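Local coordinates for pectate lyase (Cellvibrio cellulosa, PDB 1GXM), which catalyses the eliminative cleavage of pectate (polygalacturonic acid) by anti-beta-elimination, this chain being the catalytic module of a larger protein, at residues Leu14-Pro20 and Phe325-Tyr331; Leu223-Met227 and Ala238-Val243; Pro20-Leu25 and Tyr139-Val143; Phe132-Ala138 and Glu218-Val222. All coordinates share one frame; numbering follows the deposited sequence.

Contact 1 of 4, residues Leu14-Pro20 and Phe325-Tyr331; sequences LTLDGNP and FAQKVGY
The lead-in to helix 20-28 folds around the end of helix 318-329, and Phe325 is the residue it curls over. Asn19 CA sits over one face of the Phe325 ring, 3.9 Å from its centroid, in a CH-pi contact. Gly18 O lies over the same face, 3.4 Å from Phe325 CD1. Thr15 O comes in at the rim instead, in the ring plane, 3.5 Å from Phe325 CZ. The ring reaches this place because Phe325 CG is anti to the backbone N (chi1 -179°).

The loop that holds the ring is a type II beta turn from Leu16 to Asn19, with Gly18 at the position of positive phi. Overlapping its start, Thr15 OG1 accepts from Asp17 N, an ST turn. After it, Asn19 is the N-cap of helix 20-28. Its OD1 takes Ala22 N and its ND2 gives to Ala224 O, so the amide is held at both ends. The amide stands at 72° to the Phe325 plane.

On the exposed side the Lys328 chain bends at its last two torsions. Lys328 NZ forms a salt bridge to Asp17 OD2 at 2.8 Å, approaching from over the carboxylate face, 45° out of its plane. The same NZ also bonds to Asp17 O at 3.1 Å, well out of the carbonyl plane. Beyond Phe325 the helix closes with a Schellman motif at Gly330. Here Leu14 splits its two methyls. Leu14 CD2 meets Val329 CB at 4.0 Å, and Leu14 CD1 meets Tyr331 CE2 at 4.0 Å. Tyr331 OH is bonded to Gln231.

Contact 2 of 4, residues Leu223-Met227 and Ala238-Val243; sequences LAFLM and AVRAGV
Leu223 and Val239 bring the two backbones closest, with CA atoms 5.9 Å apart, where the last turns of helix 219-226 meet the middle of helix 233-246. All the residues that touch are buried, and the contact is wholly apolar.

Val239 is the wedge. Its CG1 is anti to the backbone N (chi1 173°), and its two methyls part to meet different neighbours. Val239 CG2 presses on Leu226 CB at 3.6 Å, the leucine and valine side chains running antiparallel, side by side. Val239 CG1 meets Met227 CG, also at 3.6 Å. Met227 SD follows at 3.8 Å from the same Val239 CG1. The methionine chain then bends at chi3 (90°), which turns its methyl on toward helix 318-329, where it packs on Phe325.

Two successive helices of the pectic acid lyase domain, joined by a short connection, thus pack on each other. Gln231, in that connection, bonds to Leu226 O through its NE2.

Leu223 packs further along helix 233-246, mainly on backbone. Its CD2 lies over the bare backbone of Gly242, 3.9 Å from Gly242 CA. Its CD1 reaches further along, 3.7 Å from Gly242 C and 4.3 Å from Val243 CG2. With no side chain at Gly242, the leucine fork rests directly on the helix backbone. At the opposite end Leu226 CD1 makes a looser touch on Ala238 CB. Ala238 O is bonded by Gln182 NE2, and Val239 also packs on Tyr331.

Contact 3 of 4, residues Pro20-Leu25 and Tyr139-Val143; sequences PAANWL and YALTV
Thr142 OG1 is bonded to Ala138 O one turn back in its own helix, and Ala21 CB rests against this same hydroxyl oxygen at 3.6 Å. The methyl of Ala21 thus meets a polar group that already has its partner. Ala21 CB also lies 3.6 Å from Tyr139 CE1, so it is wedged between the tyrosine ring and the threonine.

Trp24 and Tyr139 stack at the heart of the contact. The five-membered ring of Trp24 and the ring of Tyr139 form an offset stack, with centroids 4.6 Å apart and planes at 28°. The tyrosine leads with one side of its ring: Tyr139 CD2 stands over the indole face, 3.4 Å from Trp24 CG. Tyr139 CB continues over the other half of the indole. It makes a CH-pi contact, 4.1 Å from the centroid of the six-membered ring. Trp24 CG is anti to the backbone N (chi1 166°), which swings the indole across the Tyr139 side chain.

The far end of the indole is met differently. Val143 CG2 sits in the indole plane at its edge, 3.6 Å from Trp24 CZ3. Leu25 packs beside it, with Leu25 CD1 3.8 Å from Val143 CA. Thr78 of helix 77-90 touches Trp24, and Ile77 touches Tyr139.

The axes of segments 20-25 and 139-143 pass 9.9 Å apart at 71°. The first helix of the module thus lies steeply across helix 136-148, in a domain whose regular structure is mostly helix, consistent with the alpha/alpha toroid of the six-hairpin clan.

Contact 4 of 4, residues Phe132-Ala138 and Glu218-Val222; sequences FNDNGMA and ESVGV
Glu218 reaches over to the loop Phe132-Asn135, starting with its CB, which lies 4.2 Å from Phe132 CB. Its CG passes Asn133 CA at 3.8 Å. The chain then bends (chi2 -60°) and lays the carboxylate against the backbone, where two successive N-H groups meet it. Glu218 CD lies against Asp134 N at 3.2 Å. Asp134 N bonds to Glu218 OE2 at 2.8 Å, and Asn135 N bonds to Glu218 OE1 at 3.1 Å. Both come from above the carboxylate plane.

Asn135 OD1 accepts from two waters. One also donates to Glu218 O, while the other accepts from Gly221 N, so the waters tie the amide oxygen to the start of helix 219-226. The bare CA of Gly221 leaves room for this amide oxygen. Next to this, Val222 CG2 meets Phe132 CD1 at 3.6 Å. Ala138 CB lies 3.4 Å from Gly221 O.

Phe132 also meets the ring of Trp192 and packs on Tyr177 and Ile178 of helix 161-181. The contact thus joins the entry to helix 136-148, just after strand 130-131, to the first turn of helix 219-226.

Overall arrangement
The four contacts converge on helix 219-226, near the middle of the module. Contacts 2 and 4 use its two ends, with centres about 12 Å apart. Contact 4 lies about 2 Å from the centre of the chain. Contacts 3 and 4 share helix 136-148, and contacts 1 and 3 meet at Pro20. Phe225 bridges contacts 2 and 3 by packing on Leu141 and Thr142. Contacts 1 and 2 touch, with centres about 10 Å apart. Along the chain, contact 1 encloses the other three, so both chain ends are fastened to the same group of helices. Contacts 3 and 4 interlock, and contact 2 follows both.

Contact 1 of 4, residues Leu14-Pro20 and Phe325-Tyr331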
loop_
_atom_site.group_PDB
_atom_site.type_symbol
_atom_site.label_atom_id
_atom_site.label_comp_id
_atom_site.label_asym_id
_atom_site.label_seq_id
_atom_site.Cartn_x
_atom_site.Cartn_y
_atom_site.Cartn_z
ATOM N N LEU A 14 18.624 -1.021 -5.377
ATOM C CA LEU A 14 18.109 -2.154 -6.130
ATOM C C LEU A 14 17.431 -1.673 -7.388
ATOM O O LEU A 14 16.925 -0.549 -7.450
ATOM C CB LEU A 14 17.082 -2.910 -5.284
ATOM C CG LEU A 14 17.628 -3.472 -3.982
ATOM C CD1 LEU A 14 16.490 -4.017 -3.136
ATOM C CD2 LEU A 14 18.671 -4.543 -4.272
ATOM N N THR A 15 17.387 -2.541 -8.390
ATOM C CA THR A 15 16.638 -2.243 -9.596
ATOM C C THR A 15 15.166 -2.007 -9.287
ATOM O O THR A 15 14.602 -2.610 -8.378
ATOM C CB THR A 15 16.794 -3.372 -10.631
ATOM O OG1 THR A 15 16.170 -2.983 -11.858
ATOM C CG2 THR A 15 16.060 -4.647 -10.203
ATOM N N LEU A 16 14.560 -1.116 -10.049
ATOM C CA LEU A 16 13.128 -0.902 -9.984
ATOM C C LEU A 16 12.400 -1.801 -10.979
ATOM O O LEU A 16 11.174 -1.869 -10.971
ATOM C CB LEU A 16 12.798 0.562 -10.251
ATOM C CG LEU A 16 13.286 1.548 -9.186
ATOM C CD1 LEU A 16 13.101 2.982 -9.691
ATOM C CD2 LEU A 16 12.585 1.347 -7.836
ATOM N N ASP A 17 13.157 -2.483 -11.834
ATOM C CA ASP A 17 12.578 -3.416 -12.792
ATOM C C ASP A 17 12.014 -4.640 -12.076
ATOM O O ASP A 17 12.757 -5.427 -11.503
ATOM C CB ASP A 17 13.628 -3.866 -13.811
ATOM C CG ASP A 17 13.031 -4.720 -14.927
ATOM O OD1 ASP A 17 11.954 -4.354 -15.424
ATOM O OD2 ASP A 17 13.564 -5.767 -15.371
ATOM N N GLY A 18 10.696 -4.793 -12.142
ATOM C CA GLY A 18 9.980 -5.844 -11.438
ATOM C C GLY A 18 9.468 -5.465 -10.052
ATOM O O GLY A 18 8.848 -6.262 -9.377
ATOM N N ASN A 19 9.746 -4.248 -9.614
ATOM C CA ASN A 19 9.317 -3.836 -8.290
ATOM C C ASN A 19 7.824 -3.542 -8.324
ATOM O O ASN A 19 7.382 -2.708 -9.105
ATOM C CB ASN A 19 10.097 -2.614 -7.838
ATOM C CG ASN A 19 9.677 -2.138 -6.464
ATOM O OD1 ASN A 19 8.521 -1.800 -6.243
ATOM N ND2 ASN A 19 10.626 -2.094 -5.539
ATOM N N PRO A 20 7.031 -4.247 -7.528
ATOM C CA PRO A 20 5.574 -4.087 -7.592
ATOM C C PRO A 20 5.073 -2.657 -7.411
ATOM O O PRO A 20 4.092 -2.244 -8.032
ATOM C CB PRO A 20 5.076 -4.988 -6.460
ATOM C CG PRO A 20 6.107 -5.999 -6.327
ATOM C CD PRO A 20 7.405 -5.332 -6.603
ATOM N N PHE A 325 10.695 -11.390 -7.020
ATOM C CA PHE A 325 11.460 -10.153 -7.152
ATOM C C PHE A 325 12.665 -10.192 -6.234
ATOM O O PHE A 325 13.778 -9.858 -6.662
ATOM C CB PHE A 325 10.594 -8.939 -6.840
ATOM C CG PHE A 325 11.314 -7.635 -6.978
ATOM C CD1 PHE A 325 11.903 -7.285 -8.173
ATOM C CD2 PHE A 325 11.410 -6.771 -5.915
ATOM C CE1 PHE A 325 12.576 -6.089 -8.296
ATOM C CE2 PHE A 325 12.062 -5.575 -6.048
ATOM C CZ PHE A 325 12.654 -5.243 -7.230
ATOM N N ALA A 326 12.474 -10.620 -4.992
ATOM C CA ALA A 326 13.595 -10.771 -4.077
ATOM C C ALA A 326 14.651 -11.714 -4.636
ATOM O O ALA A 326 15.832 -11.466 -4.501
ATOM C CB ALA A 326 13.132 -11.260 -2.752
ATOM N N GLN A 327 14.218 -12.797 -5.266
ATOM C CA GLN A 327 15.149 -13.764 -5.847
ATOM C C GLN A 327 15.977 -13.071 -6.928
ATOM O O GLN A 327 17.191 -13.236 -6.995
ATOM C CB GLN A 327 14.389 -14.958 -6.431
ATOM C CG GLN A 327 15.294 -16.129 -6.845
ATOM C CD GLN A 327 15.896 -16.000 -8.242
ATOM O OE1 GLN A 327 15.604 -15.050 -8.988
ATOM N NE2 GLN A 327 16.740 -16.965 -8.605
ATOM N N LYS A 328 15.302 -12.309 -7.776
ATOM C CA LYS A 328 15.922 -11.582 -8.883
ATOM C C LYS A 328 17.057 -10.682 -8.370
ATOM O O LYS A 328 18.130 -10.608 -8.981
ATOM C CB LYS A 328 14.849 -10.754 -9.605
ATOM C CG LYS A 328 15.235 -10.011 -10.909
ATOM C CD LYS A 328 14.263 -8.813 -11.114
ATOM C CE LYS A 328 13.715 -8.638 -12.519
ATOM N NZ LYS A 328 14.316 -7.469 -13.226
ATOM N N VAL A 329 16.834 -10.002 -7.246
ATOM C CA VAL A 329 17.811 -9.038 -6.720
ATOM C C VAL A 329 18.764 -9.625 -5.676
ATOM O O VAL A 329 19.591 -8.895 -5.119
ATOM C CB VAL A 329 17.135 -7.775 -6.137
ATOM C CG1 VAL A 329 16.229 -7.134 -7.151
ATOM C CG2 VAL A 329 16.373 -8.090 -4.848
ATOM N N GLY A 330 18.656 -10.920 -5.396
ATOM C CA GLY A 330 19.571 -11.604 -4.483
ATOM C C GLY A 330 19.213 -11.535 -3.001
ATOM O O GLY A 330 20.054 -11.753 -2.131
ATOM N N TYR A 331 17.954 -11.234 -2.706
ATOM C CA TYR A 331 17.466 -11.118 -1.329
ATOM C C TYR A 331 16.751 -12.359 -0.804
ATOM O O TYR A 331 16.181 -12.339 0.296
ATOM C CB TYR A 331 16.534 -9.911 -1.223
ATOM C CG TYR A 331 17.230 -8.609 -0.897
ATOM C CD1 TYR A 331 18.570 -8.376 -1.222
ATOM C CD2 TYR A 331 16.539 -7.604 -0.280
ATOM C CE1 TYR A 331 19.171 -7.166 -0.903
ATOM C CE2 TYR A 331 17.112 -6.418 0.019
ATOM C CZ TYR A 331 18.430 -6.195 -0.282
ATOM O OH TYR A 331 18.966 -4.983 0.053
#

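Contact 2 of 4, residues Leu223-Met227 and Ala238-Val243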
loop_
_atom_site.group_PDB
_atom_site.type_symbol
_atom_site.label_atom_id
_atom_site.label_comp_id
_atom_site.label_asym_id
_atom_site.label_seq_id
_atom_site.Cartn_x
_atom_site.Cartn_y
_atom_site.Cartn_z
ATOM N N LEU A 223 7.216 -4.120 1.561
ATOM C CA LEU A 223 8.525 -4.602 1.137
ATOM C C LEU A 223 8.960 -3.994 -0.188
ATOM O O LEU A 223 10.098 -3.598 -0.362
ATOM C CB LEU A 223 8.540 -6.121 1.067
ATOM C CG LEU A 223 8.428 -6.776 2.430
ATOM C CD1 LEU A 223 8.130 -8.270 2.298
ATOM C CD2 LEU A 223 9.669 -6.587 3.281
ATOM N N ALA A 224 8.037 -3.907 -1.121
ATOM C CA ALA A 224 8.342 -3.333 -2.417
ATOM C C ALA A 224 8.780 -1.877 -2.234
ATOM O O ALA A 224 9.766 -1.439 -2.824
ATOM C CB ALA A 224 7.142 -3.427 -3.317
ATOM N N PHE A 225 8.063 -1.116 -1.419
ATOM C CA PHE A 225 8.493 0.246 -1.132
ATOM C C PHE A 225 9.887 0.280 -0.510
ATOM O O PHE A 225 10.733 1.065 -0.918
ATOM C CB PHE A 225 7.533 0.983 -0.207
ATOM C CG PHE A 225 8.147 2.212 0.341
ATOM C CD1 PHE A 225 8.403 3.290 -0.480
ATOM C CD2 PHE A 225 8.600 2.234 1.641
ATOM C CE1 PHE A 225 9.084 4.393 0.015
ATOM C CE2 PHE A 225 9.281 3.315 2.122
ATOM C CZ PHE A 225 9.499 4.402 1.310
ATOM N N LEU A 226 10.127 -0.546 0.491
ATOM C CA LEU A 226 11.447 -0.564 1.119
ATOM C C LEU A 226 12.536 -0.867 0.132
ATOM O O LEU A 226 13.631 -0.327 0.248
ATOM C CB LEU A 226 11.508 -1.538 2.280
ATOM C CG LEU A 226 10.753 -1.118 3.529
ATOM C CD1 LEU A 226 10.844 -2.282 4.520
ATOM C CD2 LEU A 226 11.264 0.166 4.153
ATOM N N MET A 227 12.239 -1.703 -0.849
ATOM C CA MET A 227 13.187 -2.084 -1.859
ATOM C C MET A 227 13.483 -0.958 -2.858
ATOM O O MET A 227 14.420 -1.096 -3.638
ATOM C CB MET A 227 12.718 -3.354 -2.560
ATOM C CG MET A 227 12.844 -4.548 -1.658
ATOM S SD MET A 227 12.086 -6.031 -2.272
ATOM C CE MET A 227 13.413 -6.788 -3.183
ATOM N N ALA A 238 15.632 -5.582 7.210
ATOM C CA ALA A 238 14.169 -5.543 7.284
ATOM C C ALA A 238 13.548 -6.240 6.089
ATOM O O ALA A 238 12.593 -6.989 6.214
ATOM C CB ALA A 238 13.665 -4.099 7.353
ATOM N N VAL A 239 14.055 -5.942 4.906
ATOM C CA VAL A 239 13.519 -6.504 3.698
ATOM C C VAL A 239 13.785 -7.992 3.666
ATOM O O VAL A 239 12.908 -8.768 3.365
ATOM C CB VAL A 239 14.085 -5.843 2.448
ATOM C CG1 VAL A 239 13.615 -6.575 1.194
ATOM C CG2 VAL A 239 13.663 -4.394 2.405
ATOM N N ARG A 240 15.005 -8.393 3.948
ATOM C CA ARG A 240 15.330 -9.813 3.941
ATOM C C ARG A 240 14.469 -10.554 4.940
ATOM O O ARG A 240 14.015 -11.662 4.662
ATOM C CB ARG A 240 16.794 -10.055 4.250
ATOM C CG ARG A 240 17.694 -9.712 3.118
ATOM C CD ARG A 240 19.149 -9.953 3.480
ATOM N NE ARG A 240 20.063 -9.725 2.377
ATOM C CZ ARG A 240 20.324 -10.591 1.415
ATOM N NH1 ARG A 240 19.728 -11.778 1.396
ATOM N NH2 ARG A 240 21.187 -10.265 0.462
ATOM N N ALA A 241 14.192 -9.960 6.092
ATOM C CA ALA A 241 13.358 -10.633 7.081
ATOM C C ALA A 241 11.930 -10.750 6.574
ATOM O O ALA A 241 11.292 -11.775 6.738
ATOM C CB ALA A 241 13.360 -9.887 8.380
ATOM N N GLY A 242 11.402 -9.710 5.959
ATOM C CA GLY A 242 10.039 -9.778 5.450
ATOM C C GLY A 242 9.891 -10.782 4.317
ATOM O O GLY A 242 8.918 -11.536 4.228
ATOM N N VAL A 243 10.866 -10.806 3.435
ATOM C CA VAL A 243 10.854 -11.749 2.336
ATOM C C VAL A 243 10.994 -13.174 2.871
ATOM O O VAL A 243 10.315 -14.086 2.414
ATOM C CB VAL A 243 11.973 -11.445 1.329
ATOM C CG1 VAL A 243 12.175 -12.605 0.368
ATOM C CG2 VAL A 243 11.670 -10.142 0.603
#

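Contact 3 of 4, residues Pro20-Leu25 and Tyr139-Val143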
loop_
_atom_site.group_PDB
_atom_site.type_symbol
_atom_site.label_atom_id
_atom_site.label_comp_id
_atom_site.label_asym_id
_atom_site.label_seq_id
_atom_site.Cartn_x
_atom_site.Cartn_y
_atom_site.Cartn_z
ATOM N N PRO A 20 7.031 -4.247 -7.528
ATOM C CA PRO A 20 5.574 -4.087 -7.592
ATOM C C PRO A 20 5.073 -2.657 -7.411
ATOM O O PRO A 20 4.092 -2.244 -8.032
ATOM C CB PRO A 20 5.076 -4.988 -6.460
ATOM C CG PRO A 20 6.107 -5.999 -6.327
ATOM C CD PRO A 20 7.405 -5.332 -6.603
ATOM N N ALA A 21 5.707 -1.913 -6.513
ATOM C CA ALA A 21 5.307 -0.534 -6.262
ATOM C C ALA A 21 5.625 0.366 -7.456
ATOM O O ALA A 21 4.833 1.213 -7.837
ATOM C CB ALA A 21 5.986 -0.031 -5.011
ATOM N N ALA A 22 6.791 0.175 -8.046
ATOM C CA ALA A 22 7.166 0.906 -9.237
ATOM C C ALA A 22 6.237 0.543 -10.398
ATOM O O ALA A 22 5.852 1.407 -11.195
ATOM C CB ALA A 22 8.591 0.583 -9.616
ATOM N N ASN A 23 5.873 -0.729 -10.501
ATOM C CA ASN A 23 4.961 -1.161 -11.552
ATOM C C ASN A 23 3.606 -0.476 -11.360
ATOM O O ASN A 23 2.976 -0.003 -12.313
ATOM C CB ASN A 23 4.775 -2.668 -11.529
ATOM C CG ASN A 23 5.949 -3.437 -12.107
ATOM O OD1 ASN A 23 6.056 -4.653 -11.907
ATOM N ND2 ASN A 23 6.811 -2.759 -12.826
ATOM N N TRP A 24 3.137 -0.420 -10.121
ATOM C CA TRP A 24 1.885 0.254 -9.843
ATOM C C TRP A 24 1.953 1.720 -10.292
ATOM O O TRP A 24 1.036 2.251 -10.929
ATOM C CB TRP A 24 1.515 0.172 -8.344
ATOM C CG TRP A 24 0.448 1.133 -8.066
ATOM C CD1 TRP A 24 -0.881 0.952 -8.279
ATOM C CD2 TRP A 24 0.620 2.475 -7.656
ATOM N NE1 TRP A 24 -1.552 2.114 -8.013
ATOM C CE2 TRP A 24 -0.652 3.065 -7.625
ATOM C CE3 TRP A 24 1.730 3.256 -7.288
ATOM C CZ2 TRP A 24 -0.847 4.390 -7.260
ATOM C CZ3 TRP A 24 1.521 4.573 -6.919
ATOM C CH2 TRP A 24 0.255 5.119 -6.922
ATOM N N LEU A 25 3.037 2.393 -9.951
ATOM C CA LEU A 25 3.141 3.824 -10.216
ATOM C C LEU A 25 3.179 4.061 -11.724
ATOM O O LEU A 25 2.498 4.923 -12.269
ATOM C CB LEU A 25 4.384 4.384 -9.561
ATOM C CG LEU A 25 4.517 5.909 -9.566
ATOM C CD1 LEU A 25 5.299 6.375 -8.343
ATOM C CD2 LEU A 25 5.194 6.400 -10.855
ATOM N N TYR A 139 2.381 2.884 -1.148
ATOM C CA TYR A 139 2.391 3.420 -2.501
ATOM C C TYR A 139 2.393 4.938 -2.449
ATOM O O TYR A 139 2.961 5.556 -3.323
ATOM C CB TYR A 139 1.255 2.861 -3.356
ATOM C CG TYR A 139 1.451 1.419 -3.795
ATOM C CD1 TYR A 139 2.505 0.623 -3.326
ATOM C CD2 TYR A 139 0.535 0.843 -4.651
ATOM C CE1 TYR A 139 2.637 -0.709 -3.732
ATOM C CE2 TYR A 139 0.661 -0.462 -5.052
ATOM C CZ TYR A 139 1.718 -1.236 -4.586
ATOM O OH TYR A 139 1.842 -2.547 -4.989
ATOM N N ALA A 140 1.810 5.535 -1.415
ATOM C CA ALA A 140 1.937 6.986 -1.214
ATOM C C ALA A 140 3.398 7.371 -1.025
ATOM O O ALA A 140 3.870 8.353 -1.581
ATOM C CB ALA A 140 1.133 7.444 -0.052
ATOM N N LEU A 141 4.111 6.604 -0.218
ATOM C CA LEU A 141 5.527 6.864 -0.018
ATOM C C LEU A 141 6.300 6.661 -1.296
ATOM O O LEU A 141 7.275 7.347 -1.545
ATOM C CB LEU A 141 6.114 6.011 1.105
ATOM C CG LEU A 141 5.562 6.320 2.482
ATOM C CD1 LEU A 141 6.087 5.334 3.470
ATOM C CD2 LEU A 141 5.923 7.730 2.907
ATOM N N THR A 142 5.893 5.692 -2.102
ATOM C CA THR A 142 6.534 5.439 -3.384
ATOM C C THR A 142 6.368 6.654 -4.291
ATOM O O THR A 142 7.316 7.096 -4.940
ATOM C CB THR A 142 5.945 4.196 -4.042
ATOM O OG1 THR A 142 6.225 3.051 -3.221
ATOM C CG2 THR A 142 6.614 3.883 -5.392
ATOM N N VAL A 143 5.167 7.211 -4.331
ATOM C CA VAL A 143 4.927 8.414 -5.132
ATOM C C VAL A 143 5.853 9.529 -4.653
ATOM O O VAL A 143 6.520 10.197 -5.461
ATOM C CB VAL A 143 3.469 8.870 -5.052
ATOM C CG1 VAL A 143 3.311 10.212 -5.734
ATOM C CG2 VAL A 143 2.549 7.849 -5.683
#

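Contact 4 of 4, residues Phe132-Ala138 and Glu218-Val222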
loop_
_atom_site.group_PDB
_atom_site.type_symbol
_atom_site.label_atom_id
_atom_site.label_comp_id
_atom_site.label_asym_id
_atom_site.label_seq_id
_atom_site.Cartn_x
_atom_site.Cartn_y
_atom_site.Cartn_z
ATOM N N PHE A 132 -1.604 0.702 5.885
ATOM C CA PHE A 132 -0.996 -0.062 4.817
ATOM C C PHE A 132 -2.027 -0.685 3.909
ATOM O O PHE A 132 -1.738 -0.986 2.773
ATOM C CB PHE A 132 -0.059 -1.125 5.370
ATOM C CG PHE A 132 1.077 -0.554 6.147
ATOM C CD1 PHE A 132 2.000 0.261 5.534
ATOM C CD2 PHE A 132 1.235 -0.804 7.496
ATOM C CE1 PHE A 132 3.049 0.793 6.232
ATOM C CE2 PHE A 132 2.278 -0.257 8.194
ATOM C CZ PHE A 132 3.188 0.528 7.561
ATOM N N ASN A 133 -3.245 -0.813 4.404
ATOM C CA ASN A 133 -4.370 -1.332 3.666
ATOM C C ASN A 133 -4.459 -0.762 2.279
ATOM O O ASN A 133 -4.304 0.431 2.076
ATOM C CB ASN A 133 -5.656 -0.995 4.413
ATOM C CG ASN A 133 -6.819 -1.790 3.929
ATOM O OD1 ASN A 133 -6.879 -2.995 4.146
ATOM N ND2 ASN A 133 -7.762 -1.140 3.283
ATOM N N ASP A 134 -4.739 -1.642 1.324
ATOM C CA ASP A 134 -4.856 -1.278 -0.085
ATOM C C ASP A 134 -3.622 -0.564 -0.606
ATOM O O ASP A 134 -3.692 0.310 -1.456
ATOM C CB ASP A 134 -6.084 -0.408 -0.312
ATOM C CG ASP A 134 -6.721 -0.704 -1.659
ATOM O OD1 ASP A 134 -7.649 0.019 -2.044
ATOM O OD2 ASP A 134 -6.344 -1.640 -2.400
ATOM N N ASN A 135 -2.473 -0.955 -0.088
ATOM C CA ASN A 135 -1.188 -0.385 -0.451
ATOM C C ASN A 135 -1.101 1.119 -0.229
ATOM O O ASN A 135 -0.262 1.772 -0.816
ATOM C CB ASN A 135 -0.845 -0.736 -1.903
ATOM C CG ASN A 135 -0.633 -2.188 -2.095
ATOM O OD1 ASN A 135 0.034 -2.843 -1.281
ATOM N ND2 ASN A 135 -1.189 -2.726 -3.173
ATOM N N GLY A 136 -1.925 1.656 0.658
ATOM C CA GLY A 136 -2.029 3.097 0.774
ATOM C C GLY A 136 -0.728 3.767 1.182
ATOM O O GLY A 136 -0.148 4.556 0.449
ATOM N N MET A 137 -0.257 3.460 2.379
ATOM C CA MET A 137 0.932 4.124 2.855
ATOM C C MET A 137 2.141 3.794 1.987
ATOM O O MET A 137 2.932 4.668 1.664
ATOM C CB MET A 137 1.204 3.786 4.310
ATOM C CG MET A 137 2.420 4.470 4.864
ATOM S SD MET A 137 2.453 4.416 6.654
ATOM C CE MET A 137 4.084 5.019 6.914
ATOM N N ALA A 138 2.317 2.529 1.641
ATOM C CA ALA A 138 3.489 2.141 0.892
ATOM C C ALA A 138 3.514 2.810 -0.467
ATOM O O ALA A 138 4.560 3.265 -0.914
ATOM C CB ALA A 138 3.566 0.637 0.732
ATOM N N GLU A 218 -0.898 -6.998 2.467
ATOM C CA GLU A 218 -0.352 -5.640 2.417
ATOM C C GLU A 218 1.137 -5.592 2.630
ATOM O O GLU A 218 1.773 -4.604 2.285
ATOM C CB GLU A 218 -1.045 -4.711 3.425
ATOM C CG GLU A 218 -2.556 -4.709 3.333
ATOM C CD GLU A 218 -3.112 -4.271 1.996
ATOM O OE1 GLU A 218 -2.374 -3.786 1.126
ATOM O OE2 GLU A 218 -4.329 -4.390 1.845
ATOM N N SER A 219 1.708 -6.644 3.188
ATOM C CA SER A 219 3.123 -6.603 3.494
ATOM C C SER A 219 3.975 -6.657 2.236
ATOM O O SER A 219 5.093 -6.201 2.253
ATOM C CB SER A 219 3.483 -7.700 4.463
ATOM O OG SER A 219 2.924 -7.420 5.724
ATOM N N VAL A 220 3.426 -7.152 1.130
ATOM C CA VAL A 220 4.128 -7.180 -0.154
ATOM C C VAL A 220 4.508 -5.769 -0.579
ATOM O O VAL A 220 5.663 -5.473 -0.880
ATOM C CB VAL A 220 3.245 -7.798 -1.238
ATOM C CG1 VAL A 220 3.909 -7.711 -2.606
ATOM C CG2 VAL A 220 2.892 -9.236 -0.880
ATOM N N GLY A 221 3.531 -4.873 -0.571
ATOM C CA GLY A 221 3.767 -3.519 -1.020
ATOM C C GLY A 221 4.710 -2.774 -0.111
ATOM O O GLY A 221 5.456 -1.904 -0.556
ATOM N N VAL A 222 4.658 -3.070 1.178
ATOM C CA VAL A 222 5.576 -2.420 2.117
ATOM C C VAL A 222 7.005 -2.829 1.769
ATOM O O VAL A 222 7.910 -2.011 1.694
ATOM C CB VAL A 222 5.259 -2.797 3.564
ATOM C CG1 VAL A 222 6.268 -2.145 4.494
ATOM C CG2 VAL A 222 3.861 -2.356 3.956
HETATM O O HOH W 1 1.452 -2.249 0.972
HETATM O O HOH W 2 0.755 -5.378 -1.083
#